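Local coordinates for fatty acid-binding protein homolog 1 (Echinococcus granulosus, PDB 1O8V) that binds long-chain fatty acids such as palmitate inside a beta-barrel and has been implicated in the acquisition, storage and transport of lipids, at residues T104-V109 with A117-D122. Sequence-based numbering, arbitrary orientation.
Sequences TYIERV and ATVKVD. With PLM (palmitic acid), chain B.
Y105 and K120 pair through both backbone groups: Y105 N gives its hydrogen to K120 O in a nearly straight bond (175°), and K120 N returns one to Y105 O. Two residues on, E107 N bonds T118 O and T118 N bonds E107 O, each at 2.8 Å. At the non-hydrogen-bonded pair I106–V119, the CA hydrogens of I106 and V119 add weak CA-H...O contacts, I106 CA to T118 O (3.2 Å) and V119 CA to Y105 O. On the Y105, E107, T118 and K120 face, the lysine chain bends at chi3 and again at chi4, bringing NZ to E107 OE2 in a 2.7 Å salt bridge that meets the carboxylate from above its plane. NZ also donates to a water that in turn donates to Y105 O, giving that carbonyl a second conventional donor. Another water sits 2.7 Å from T118 OG1 and reaches E107 O only weakly. The two segments belong to the antiparallel hairpin of strands 103-111 and 114-121 in the fatty acid-binding protein beta-barrel, whose interior holds palmitate. There R108, extended from CG to NE, sends NH2 straight to the ligand O2 (3.0 Å), which lies at the guanidinium edge and in its plane. I106 CG2 covers one face of that group and NH1 is bonded to H95 ND1, which should limit its rotation. R128 NE and Y130 OH also hydrogen-bond the palmitate, whose negative charge the arginines would be expected to stabilise. Further along the barrel interior, V119 splits its branches: CG2 packs on palmitate C2, while CG1, anti to the backbone N (chi1 -177°), meets T104 CG2 at 3.7 Å.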
ATOM      1  N   THR A 104       9.593   1.912   4.914  1.00  6.40           N
ATOM      2  CA  THR A 104       8.623   0.850   4.703  1.00  6.16           C
ATOM      3  C   THR A 104       8.767   0.368   3.271  1.00  6.94           C
ATOM      4  O   THR A 104       8.770   1.184   2.352  1.00  7.55           O
ATOM      5  CB  THR A 104       7.199   1.339   4.935  1.00  6.16           C
ATOM      6  OG1 THR A 104       7.057   1.852   6.268  1.00  6.20           O
ATOM      7  CG2 THR A 104       6.212   0.193   4.803  1.00  6.74           C
ATOM      8  N   TYR A 105       8.881  -0.944   3.086  1.00  6.58           N
ATOM      9  CA  TYR A 105       8.984  -1.562   1.775  1.00  6.91           C
ATOM     10  C   TYR A 105       7.712  -2.355   1.528  1.00  6.77           C
ATOM     11  O   TYR A 105       7.408  -3.307   2.239  1.00  8.70           O
ATOM     12  CB  TYR A 105      10.203  -2.478   1.682  1.00  6.74           C
ATOM     13  CG  TYR A 105      11.518  -1.784   1.875  1.00  7.88           C
ATOM     14  CD1 TYR A 105      12.138  -1.118   0.834  1.00  7.31           C
ATOM     15  CD2 TYR A 105      12.153  -1.801   3.103  1.00  8.75           C
ATOM     16  CE1 TYR A 105      13.353  -0.497   1.019  1.00  8.04           C
ATOM     17  CE2 TYR A 105      13.385  -1.189   3.293  1.00  9.87           C
ATOM     18  CZ  TYR A 105      13.974  -0.528   2.255  1.00  9.61           C
ATOM     19  OH  TYR A 105      15.179   0.079   2.473  1.00 13.18           O
ATOM     20  N   ILE A 106       6.985  -1.964   0.500  1.00  6.15           N
ATOM     21  CA  ILE A 106       5.765  -2.643   0.083  1.00  5.82           C
ATOM     22  C   ILE A 106       6.060  -3.309  -1.263  1.00  6.64           C
ATOM     23  O   ILE A 106       6.677  -2.720  -2.142  1.00  7.92           O
ATOM     24  CB  ILE A 106       4.585  -1.639  -0.059  1.00  6.66           C
ATOM     25  CG1 ILE A 106       4.431  -0.817   1.217  1.00  6.94           C
ATOM     26  CG2 ILE A 106       3.315  -2.371  -0.412  1.00  7.53           C
ATOM     27  CD1 ILE A 106       3.552   0.412   1.039  1.00  8.97           C
ATOM     28  N   GLU A 107       5.635  -4.562  -1.414  1.00  6.35           N
ATOM     29  CA  GLU A 107       5.724  -5.269  -2.692  1.00  7.35           C
ATOM     30  C   GLU A 107       4.324  -5.752  -3.005  1.00  7.87           C
ATOM     31  O   GLU A 107       3.712  -6.396  -2.163  1.00  8.82           O
ATOM     32  CB  GLU A 107       6.684  -6.471  -2.616  1.00  8.46           C
ATOM     33  CG  GLU A 107       8.140  -6.170  -2.255  1.00 12.36           C
ATOM     34  CD  GLU A 107       8.930  -7.397  -1.737  1.00 15.35           C
ATOM     35  OE1 GLU A 107       8.391  -8.529  -1.688  1.00 17.14           O
ATOM     36  OE2 GLU A 107      10.128  -7.234  -1.351  1.00 18.55           O
ATOM     37  N   ARG A 108       3.825  -5.459  -4.194  1.00  7.78           N
ATOM     38  CA  ARG A 108       2.535  -5.975  -4.628  1.00  7.96           C
ATOM     39  C   ARG A 108       2.746  -6.916  -5.793  1.00  8.82           C
ATOM     40  O   ARG A 108       3.461  -6.580  -6.722  1.00  8.37           O
ATOM     41  CB  ARG A 108       1.606  -4.837  -5.039  1.00  8.29           C
ATOM     42  CG  ARG A 108       1.228  -3.922  -3.854  1.00  7.48           C
ATOM     43  CD  ARG A 108       0.338  -2.755  -4.200  1.00  7.54           C
ATOM     44  NE  ARG A 108       0.007  -2.007  -2.993  1.00  7.70           N
ATOM     45  CZ  ARG A 108       0.604  -0.899  -2.612  1.00  8.32           C
ATOM     46  NH1 ARG A 108       1.577  -0.360  -3.314  1.00  8.67           N
ATOM     47  NH2 ARG A 108       0.263  -0.355  -1.462  1.00  9.56           N
ATOM     48  N   VAL A 109       2.136  -8.087  -5.713  1.00  9.85           N
ATOM     49  CA  VAL A 109       2.176  -9.050  -6.826  1.00 11.12           C
ATOM     50  C   VAL A 109       0.783  -9.557  -7.132  1.00 11.54           C
ATOM     51  O   VAL A 109      -0.026  -9.701  -6.225  1.00 11.21           O
ATOM     52  CB  VAL A 109       3.089 -10.208  -6.504  1.00 12.01           C
ATOM     53  CG1 VAL A 109       4.487  -9.700  -6.176  1.00 14.58           C
ATOM     54  CG2 VAL A 109       2.553 -11.055  -5.371  1.00 12.62           C
ATOM     55  N   ALA A 117      -0.044  -8.004  -1.098  1.00  8.32           N
ATOM     56  CA  ALA A 117       0.796  -6.870  -0.707  1.00  8.23           C
ATOM     57  C   ALA A 117       1.613  -7.266   0.492  1.00  7.74           C
ATOM     58  O   ALA A 117       1.057  -7.478   1.582  1.00  9.20           O
ATOM     59  CB  ALA A 117      -0.047  -5.683  -0.367  1.00  7.62           C
ATOM     60  N   THR A 118       2.918  -7.380   0.313  1.00  6.77           N
ATOM     61  CA  THR A 118       3.839  -7.652   1.424  1.00  7.24           C
ATOM     62  C   THR A 118       4.386  -6.324   1.919  1.00  6.51           C
ATOM     63  O   THR A 118       4.852  -5.534   1.121  1.00  7.70           O
ATOM     64  CB  THR A 118       4.982  -8.527   0.926  1.00  7.95           C
ATOM     65  OG1 THR A 118       4.456  -9.774   0.450  1.00 10.30           O
ATOM     66  CG2 THR A 118       5.961  -8.895   2.047  1.00  9.49           C
ATOM     67  N   VAL A 119       4.315  -6.101   3.219  1.00  6.33           N
ATOM     68  CA  VAL A 119       4.764  -4.866   3.842  1.00  6.50           C
ATOM     69  C   VAL A 119       5.845  -5.238   4.841  1.00  6.77           C
ATOM     70  O   VAL A 119       5.648  -6.106   5.713  1.00  6.96           O
ATOM     71  CB  VAL A 119       3.603  -4.157   4.575  1.00  5.79           C
ATOM     72  CG1 VAL A 119       4.035  -2.833   5.160  1.00  6.63           C
ATOM     73  CG2 VAL A 119       2.426  -3.989   3.642  1.00  7.66           C
ATOM     74  N   LYS A 120       6.986  -4.574   4.720  1.00  6.38           N
ATOM     75  CA  LYS A 120       8.145  -4.853   5.548  1.00  6.48           C
ATOM     76  C   LYS A 120       8.676  -3.581   6.183  1.00  6.14           C
ATOM     77  O   LYS A 120       8.826  -2.571   5.496  1.00  5.87           O
ATOM     78  CB  LYS A 120       9.241  -5.498   4.724  1.00  6.97           C
ATOM     79  CG  LYS A 120       8.878  -6.892   4.251  1.00 11.85           C
ATOM     80  CD  LYS A 120      10.062  -7.568   3.612  1.00 16.16           C
ATOM     81  CE  LYS A 120      10.379  -6.985   2.281  1.00 19.65           C
ATOM     82  NZ  LYS A 120       9.745  -7.790   1.224  1.00 22.87           N
ATOM     83  N   VAL A 121       8.980  -3.646   7.467  1.00  5.44           N
ATOM     84  CA  VAL A 121       9.676  -2.573   8.192  1.00  5.51           C
ATOM     85  C   VAL A 121      10.694  -3.285   9.053  1.00  6.06           C
ATOM     86  O   VAL A 121      10.313  -4.138   9.865  1.00  6.24           O
ATOM     87  CB  VAL A 121       8.701  -1.727   9.091  1.00  4.93           C
ATOM     88  CG1 VAL A 121       9.468  -0.648   9.862  1.00  5.71           C
ATOM     89  CG2 VAL A 121       7.627  -1.088   8.261  1.00  7.50           C
ATOM     90  N   ASP A 122      11.961  -2.938   8.880  1.00  6.02           N
ATOM     91  CA  ASP A 122      13.035  -3.752   9.489  1.00  6.42           C
ATOM     92  C   ASP A 122      12.780  -5.234   9.159  1.00  6.81           C
ATOM     93  O   ASP A 122      12.571  -5.554   8.007  1.00  6.83           O
ATOM     94  CB  ASP A 122      13.088  -3.501  10.995  1.00  6.96           C
ATOM     95  CG  ASP A 122      13.218  -2.038  11.358  1.00  8.40           C
ATOM     96  OD1 ASP A 122      13.914  -1.274  10.635  1.00 10.77           O
ATOM     97  OD2 ASP A 122      12.676  -1.578  12.367  1.00 11.05           O
TER
HETATM   98  C1  PLM B1136      -1.619  -2.250   1.423  1.00 14.62           C
HETATM   99  O1  PLM B1136      -2.517  -3.088   1.824  1.00 12.89           O
HETATM  100  O2  PLM B1136      -1.722  -1.812   0.184  1.00 15.63           O
HETATM  101  C2  PLM B1136      -0.510  -1.840   2.388  1.00 14.51           C
HETATM  102  C3  PLM B1136      -0.398  -0.333   2.561  1.00 16.42           C
HETATM  103  C4  PLM B1136       0.593  -0.044   3.692  1.00 17.94           C
HETATM  104  C5  PLM B1136       0.832   1.455   3.827  1.00 16.39           C
HETATM  105  C6  PLM B1136       1.919   1.805   4.855  1.00 18.93           C
HETATM  106  C7  PLM B1136       1.626   1.423   6.309  1.00 19.95           C
HETATM  107  C8  PLM B1136       0.933   2.564   7.012  1.00 19.04           C
HETATM  108  C9  PLM B1136       0.451   2.240   8.416  1.00 17.18           C
HETATM  109  CA  PLM B1136      -0.784   3.061   8.739  1.00 16.86           C
HETATM  110  CB  PLM B1136      -1.957   2.239   9.203  1.00 17.93           C
HETATM  111  CC  PLM B1136      -3.239   3.044   9.412  1.00 17.45           C
HETATM  112  CD  PLM B1136      -4.460   2.237   9.026  1.00 20.46           C
HETATM  113  CE  PLM B1136      -5.038   2.559   7.658  1.00 22.91           C
HETATM  114  CF  PLM B1136      -6.164   1.588   7.313  1.00 24.46           C
HETATM  115  CG  PLM B1136      -6.799   1.830   5.947  1.00 25.25           C
HETATM  116  O   HOH W   1       7.839  -5.908   0.899  1.00 18.50           O
HETATM  117  O   HOH W   2       3.711  -9.771  -2.102  1.00  9.59           O